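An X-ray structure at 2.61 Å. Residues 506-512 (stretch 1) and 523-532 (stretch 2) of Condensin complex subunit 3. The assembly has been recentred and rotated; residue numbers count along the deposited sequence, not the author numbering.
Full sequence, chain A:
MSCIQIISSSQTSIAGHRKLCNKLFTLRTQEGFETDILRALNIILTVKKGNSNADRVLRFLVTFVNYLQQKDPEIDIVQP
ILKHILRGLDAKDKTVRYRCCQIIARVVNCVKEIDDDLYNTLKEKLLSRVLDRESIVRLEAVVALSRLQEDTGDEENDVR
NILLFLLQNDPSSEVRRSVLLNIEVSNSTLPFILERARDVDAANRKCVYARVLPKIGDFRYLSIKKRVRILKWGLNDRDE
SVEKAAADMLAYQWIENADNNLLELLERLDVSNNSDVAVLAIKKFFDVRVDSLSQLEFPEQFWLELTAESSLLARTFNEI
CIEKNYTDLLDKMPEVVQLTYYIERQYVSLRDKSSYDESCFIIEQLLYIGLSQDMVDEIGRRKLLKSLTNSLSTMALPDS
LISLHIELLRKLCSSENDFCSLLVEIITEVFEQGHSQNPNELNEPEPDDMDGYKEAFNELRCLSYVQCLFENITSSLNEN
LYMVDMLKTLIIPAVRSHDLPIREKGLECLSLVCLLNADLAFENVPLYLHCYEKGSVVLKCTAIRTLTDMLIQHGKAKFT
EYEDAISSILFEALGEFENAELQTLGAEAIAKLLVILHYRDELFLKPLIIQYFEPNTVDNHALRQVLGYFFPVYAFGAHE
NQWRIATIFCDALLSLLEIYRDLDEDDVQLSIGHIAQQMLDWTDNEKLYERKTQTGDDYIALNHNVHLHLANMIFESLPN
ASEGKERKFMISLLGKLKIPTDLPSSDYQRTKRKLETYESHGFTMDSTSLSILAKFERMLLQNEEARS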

ATOM      1  N   GLY A 506      -3.897 -15.539  32.527  1.00 35.16           N
ATOM      2  CA  GLY A 506      -3.324 -16.832  32.854  1.00 33.22           C
ATOM      3  C   GLY A 506      -3.241 -17.751  31.653  1.00 35.56           C
ATOM      4  O   GLY A 506      -2.294 -18.528  31.517  1.00 30.59           O
ATOM      5  N   LEU A 507      -4.233 -17.678  30.763  1.00 33.23           N
ATOM      6  CA  LEU A 507      -4.217 -18.527  29.576  1.00 34.40           C
ATOM      7  C   LEU A 507      -3.111 -18.114  28.615  1.00 34.45           C
ATOM      8  O   LEU A 507      -2.436 -18.971  28.038  1.00 34.95           O
ATOM      9  N   GLU A 508      -2.914 -16.809  28.425  1.00 31.74           N
ATOM     10  CA  GLU A 508      -1.800 -16.347  27.605  1.00 33.20           C
ATOM     11  C   GLU A 508      -0.471 -16.834  28.168  1.00 30.52           C
ATOM     12  O   GLU A 508       0.437 -17.192  27.411  1.00 32.78           O
ATOM     13  N   CYS A 509      -0.339 -16.855  29.497  1.00 29.60           N
ATOM     14  CA  CYS A 509       0.876 -17.378  30.111  1.00 28.85           C
ATOM     15  C   CYS A 509       0.997 -18.878  29.892  1.00 28.84           C
ATOM     16  O   CYS A 509       2.084 -19.383  29.593  1.00 28.03           O
ATOM     17  N   LEU A 510      -0.108 -19.608  30.047  1.00 32.37           N
ATOM     18  CA  LEU A 510      -0.084 -21.046  29.814  1.00 29.74           C
ATOM     19  C   LEU A 510       0.311 -21.364  28.378  1.00 25.78           C
ATOM     20  O   LEU A 510       1.055 -22.319  28.129  1.00 27.33           O
ATOM     21  N   SER A 511      -0.164 -20.567  27.423  1.00 23.60           N
ATOM     22  CA  SER A 511       0.162 -20.809  26.022  1.00 24.39           C
ATOM     23  C   SER A 511       1.664 -20.751  25.793  1.00 25.67           C
ATOM     24  O   SER A 511       2.235 -21.620  25.125  1.00 32.39           O
ATOM     25  N   LEU A 512       2.325 -19.730  26.343  1.00 26.33           N
ATOM     26  CA  LEU A 512       3.755 -19.557  26.111  1.00 28.30           C
ATOM     27  C   LEU A 512       4.568 -20.683  26.729  1.00 26.47           C
ATOM     28  O   LEU A 512       5.671 -20.977  26.257  1.00 29.17           O
ATOM     29  N   GLU A 523      -1.051 -31.946  25.863  1.00 39.27           N
ATOM     30  CA  GLU A 523      -1.950 -32.183  26.984  1.00 40.56           C
ATOM     31  C   GLU A 523      -2.996 -31.087  27.131  1.00 41.37           C
ATOM     32  O   GLU A 523      -4.051 -31.332  27.725  1.00 41.77           O
ATOM     33  N   ASN A 524      -2.740 -29.894  26.599  1.00 40.54           N
ATOM     34  CA  ASN A 524      -3.633 -28.757  26.774  1.00 36.77           C
ATOM     35  C   ASN A 524      -4.409 -28.390  25.518  1.00 38.56           C
ATOM     36  O   ASN A 524      -5.197 -27.440  25.558  1.00 44.08           O
ATOM     37  N   VAL A 525      -4.216 -29.106  24.409  1.00 37.13           N
ATOM     38  CA  VAL A 525      -5.036 -28.867  23.219  1.00 32.30           C
ATOM     39  C   VAL A 525      -6.523 -28.934  23.558  1.00 35.56           C
ATOM     40  O   VAL A 525      -7.265 -28.025  23.164  1.00 35.33           O
ATOM     41  N   PRO A 526      -7.019 -29.960  24.255  1.00 36.83           N
ATOM     42  CA  PRO A 526      -8.455 -29.986  24.583  1.00 35.34           C
ATOM     43  C   PRO A 526      -8.944 -28.722  25.262  1.00 40.61           C
ATOM     44  O   PRO A 526     -10.064 -28.271  24.993  1.00 42.93           O
ATOM     45  N   LEU A 527      -8.132 -28.136  26.142  1.00 49.42           N
ATOM     46  CA  LEU A 527      -8.542 -26.920  26.835  1.00 36.24           C
ATOM     47  C   LEU A 527      -8.765 -25.780  25.851  1.00 40.04           C
ATOM     48  O   LEU A 527      -9.797 -25.102  25.890  1.00 39.12           O
ATOM     49  N   TYR A 528      -7.804 -25.556  24.955  1.00 36.36           N
ATOM     50  CA  TYR A 528      -7.917 -24.452  24.012  1.00 29.70           C
ATOM     51  C   TYR A 528      -8.988 -24.692  22.958  1.00 35.40           C
ATOM     52  O   TYR A 528      -9.472 -23.726  22.360  1.00 38.27           O
ATOM     53  N   LEU A 529      -9.371 -25.946  22.715  1.00 37.11           N
ATOM     54  CA  LEU A 529     -10.550 -26.204  21.897  1.00 29.41           C
ATOM     55  C   LEU A 529     -11.820 -25.857  22.660  1.00 38.62           C
ATOM     56  O   LEU A 529     -12.753 -25.277  22.096  1.00 43.53           O
ATOM     57  N   HIS A 530     -11.870 -26.203  23.948  1.00 40.43           N
ATOM     58  CA  HIS A 530     -12.991 -25.794  24.787  1.00 45.71           C
ATOM     59  C   HIS A 530     -13.065 -24.279  24.913  1.00 45.03           C
ATOM     60  O   HIS A 530     -14.156 -23.721  25.076  1.00 43.02           O
ATOM     61  N   CYS A 531     -11.923 -23.594  24.832  1.00 42.73           N
ATOM     62  CA  CYS A 531     -11.934 -22.136  24.883  1.00 41.40           C
ATOM     63  C   CYS A 531     -12.613 -21.545  23.656  1.00 39.86           C
ATOM     64  O   CYS A 531     -13.290 -20.517  23.751  1.00 49.79           O
ATOM     65  N   TYR A 532     -12.450 -22.177  22.494  1.00 38.51           N
ATOM     66  CA  TYR A 532     -12.979 -21.590  21.269  1.00 39.87           C
ATOM     67  C   TYR A 532     -14.495 -21.719  21.197  1.00 45.88           C
ATOM     68  O   TYR A 532     -15.194 -20.752  20.874  1.00 51.15           O
TER

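Two packed helices can combine apolar side-chain contacts with a hydrogen bond from a side chain to the opposing backbone. The two helices here, 506-512 and 523-532 of Condensin complex subunit 3, illustrate the principle. They run roughly antiparallel, at 146° between their N-to-C directions, and their axes come no closer than 11.7 Å. At that spacing the backbones do not touch, and the 281 Å² buried between the stretches depends on side chains that bridge the gap.

G506 has no side chain and takes no part in the contact, although its carbonyl accepts the backbone hydrogen bond of L510 one turn on. L507 is the first residue to engage. Its CA-to-CB bond points sideways, but the m,t rotamer brings the end of the side chain nearer to the second helix. There CD2 of L507 lies 4.1 Å from CD2 of L527 and 4.0 Å from CE2 of Y528, while CD1 of L507 lies 4.0 Å from SG of C531, so the two methyls of one leucine touch residues spread over a full turn of the partner helix. E508 and C509, both m at chi1, point away and leave the interface to their neighbours.

The CA-to-CB bond of L510 points toward the second helix. Its t,p rotamer places CD1 of L510 3.8 Å from ND2 of N524 and CD2 of L510 3.9 Å from CD2 of L527, which itself adopts the same t,p conformation. CG of L510 also sits 3.3 Å from OH of Y528, a close approach that packs the leucine against the hydroxyl end of the tyrosine.

The polar contacts gather around the carbonyl O of L507, with S511 contributing two of the donors. Y528, with chi1 m and chi2 at 102°, also starts sideways, yet its ring extends far enough for OH of Y528 to donate a hydrogen bond to L507 O at 3.1 Å. L507 O already accepts the helical bond from S511 N, at 2.8 Å, and one from S511 OG, at 2.9 Å, the serine's m rotamer folding its hydroxyl back along its own helix. The three donors therefore converge on one carbonyl, and S511 OG and Y528 OH are brought to 2.8 Å from each other. L512, also m,t, points away and closes the stretch without a contact. The example shows how a buried tyrosine can satisfy its hydroxyl on a helix backbone while the leucines around it supply the apolar packing.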

ATOM      1  CB  LEU A 507      -5.577 -18.485  28.881  1.00 36.26           C
ATOM      2  CG  LEU A 507      -6.641 -19.408  29.479  1.00 37.21           C
ATOM      3  CD1 LEU A 507      -8.008 -19.055  28.942  1.00 44.72           C
ATOM      4  CD2 LEU A 507      -6.319 -20.862  29.183  1.00 36.76           C
ATOM      5  CB  GLU A 508      -1.814 -14.824  27.507  1.00 38.39           C
ATOM      6  CG  GLU A 508      -3.105 -14.248  26.952  1.00 45.14           C
ATOM      7  CD  GLU A 508      -3.110 -12.733  26.952  1.00 62.22           C
ATOM      8  OE1 GLU A 508      -2.438 -12.134  26.087  1.00 81.15           O
ATOM      9  OE2 GLU A 508      -3.777 -12.140  27.827  1.00 62.88           O
ATOM     10  CB  CYS A 509       0.891 -17.061  31.608  1.00 48.89           C
ATOM     11  SG  CYS A 509       1.139 -15.332  32.022  1.00 37.53           S
ATOM     12  CB  LEU A 510      -1.450 -21.643  30.144  1.00 25.35           C
ATOM     13  CG  LEU A 510      -1.654 -23.126  29.837  1.00 27.27           C
ATOM     14  CD1 LEU A 510      -0.552 -23.976  30.433  1.00 26.03           C
ATOM     15  CD2 LEU A 510      -3.001 -23.575  30.354  1.00 27.37           C
ATOM     16  CB  SER A 511      -0.555 -19.790  25.136  1.00 27.55           C
ATOM     17  OG  SER A 511      -1.959 -19.870  25.296  1.00 31.51           O
ATOM     18  CB  LEU A 512       4.216 -18.211  26.665  1.00 31.74           C
ATOM     19  CG  LEU A 512       3.704 -16.979  25.920  1.00 29.36           C
ATOM     20  CD1 LEU A 512       3.967 -15.725  26.725  1.00 29.94           C
ATOM     21  CD2 LEU A 512       4.353 -16.877  24.552  1.00 32.18           C
ATOM     22  CB  GLU A 523      -1.145 -32.313  28.277  1.00 46.09           C
ATOM     23  CG  GLU A 523      -1.978 -32.629  29.508  1.00 66.56           C
ATOM     24  CD  GLU A 523      -1.126 -32.840  30.747  1.00 85.95           C
ATOM     25  OE1 GLU A 523       0.117 -32.770  30.634  1.00 84.82           O
ATOM     26  OE2 GLU A 523      -1.697 -33.076  31.835  1.00 91.34           O
ATOM     27  CB  ASN A 524      -2.837 -27.542  27.258  1.00 47.72           C
ATOM     28  CG  ASN A 524      -2.531 -27.604  28.739  1.00 42.62           C
ATOM     29  OD1 ASN A 524      -3.420 -27.839  29.555  1.00 39.35           O
ATOM     30  ND2 ASN A 524      -1.270 -27.407  29.093  1.00 43.82           N
ATOM     31  CB  VAL A 525      -4.636 -29.824  22.095  1.00 33.45           C
ATOM     32  CG1 VAL A 525      -5.658 -29.791  20.961  1.00 32.67           C
ATOM     33  CG2 VAL A 525      -3.264 -29.471  21.553  1.00 28.79           C
ATOM     34  CB  PRO A 526      -8.572 -31.209  25.504  1.00 33.64           C
ATOM     35  CG  PRO A 526      -7.445 -32.087  25.110  1.00 44.77           C
ATOM     36  CD  PRO A 526      -6.325 -31.176  24.710  1.00 40.55           C
ATOM     37  CB  LEU A 527      -7.488 -26.536  27.873  1.00 41.86           C
ATOM     38  CG  LEU A 527      -7.734 -25.238  28.644  1.00 39.17           C
ATOM     39  CD1 LEU A 527      -9.000 -25.339  29.476  1.00 50.03           C
ATOM     40  CD2 LEU A 527      -6.546 -24.922  29.516  1.00 39.18           C
ATOM     41  CB  TYR A 528      -6.562 -24.199  23.360  1.00 26.48           C
ATOM     42  CG  TYR A 528      -5.581 -23.590  24.327  1.00 33.33           C
ATOM     43  CD1 TYR A 528      -4.596 -24.358  24.925  1.00 31.47           C
ATOM     44  CD2 TYR A 528      -5.664 -22.248  24.666  1.00 36.57           C
ATOM     45  CE1 TYR A 528      -3.707 -23.802  25.820  1.00 34.97           C
ATOM     46  CE2 TYR A 528      -4.784 -21.682  25.559  1.00 36.69           C
ATOM     47  CZ  TYR A 528      -3.809 -22.461  26.134  1.00 30.60           C
ATOM     48  OH  TYR A 528      -2.930 -21.892  27.023  1.00 32.26           O
ATOM     49  CB  LEU A 529     -10.575 -27.663  21.451  1.00 26.63           C
ATOM     50  CG  LEU A 529      -9.408 -28.102  20.569  1.00 30.56           C
ATOM     51  CD1 LEU A 529      -9.394 -29.609  20.430  1.00 35.64           C
ATOM     52  CD2 LEU A 529      -9.485 -27.441  19.202  1.00 32.31           C
ATOM     53  CB  HIS A 530     -12.868 -26.438  26.167  1.00 46.04           C
ATOM     54  CG  HIS A 530     -14.008 -26.126  27.085  1.00 60.07           C
ATOM     55  ND1 HIS A 530     -13.904 -25.226  28.123  1.00 60.29           N
ATOM     56  CD2 HIS A 530     -15.279 -26.593  27.118  1.00 68.74           C
ATOM     57  CE1 HIS A 530     -15.060 -25.153  28.757  1.00 66.56           C
ATOM     58  NE2 HIS A 530     -15.911 -25.972  28.169  1.00 64.69           N
ATOM     59  CB  CYS A 531     -10.506 -21.603  25.010  1.00 43.46           C
ATOM     60  SG  CYS A 531      -9.782 -21.772  26.656  1.00 52.85           S
ATOM     61  CB  TYR A 532     -12.339 -22.238  20.045  1.00 32.86           C
ATOM     62  CG  TYR A 532     -12.709 -21.524  18.770  1.00 32.93           C
ATOM     63  CD1 TYR A 532     -13.902 -21.804  18.118  1.00 40.39           C
ATOM     64  CD2 TYR A 532     -11.882 -20.556  18.230  1.00 34.77           C
ATOM     65  CE1 TYR A 532     -14.254 -21.147  16.965  1.00 37.45           C
ATOM     66  CE2 TYR A 532     -12.225 -19.891  17.074  1.00 40.80           C
ATOM     67  CZ  TYR A 532     -13.413 -20.192  16.446  1.00 40.88           C
ATOM     68  OH  TYR A 532     -13.767 -19.537  15.293  1.00 43.85           O
TER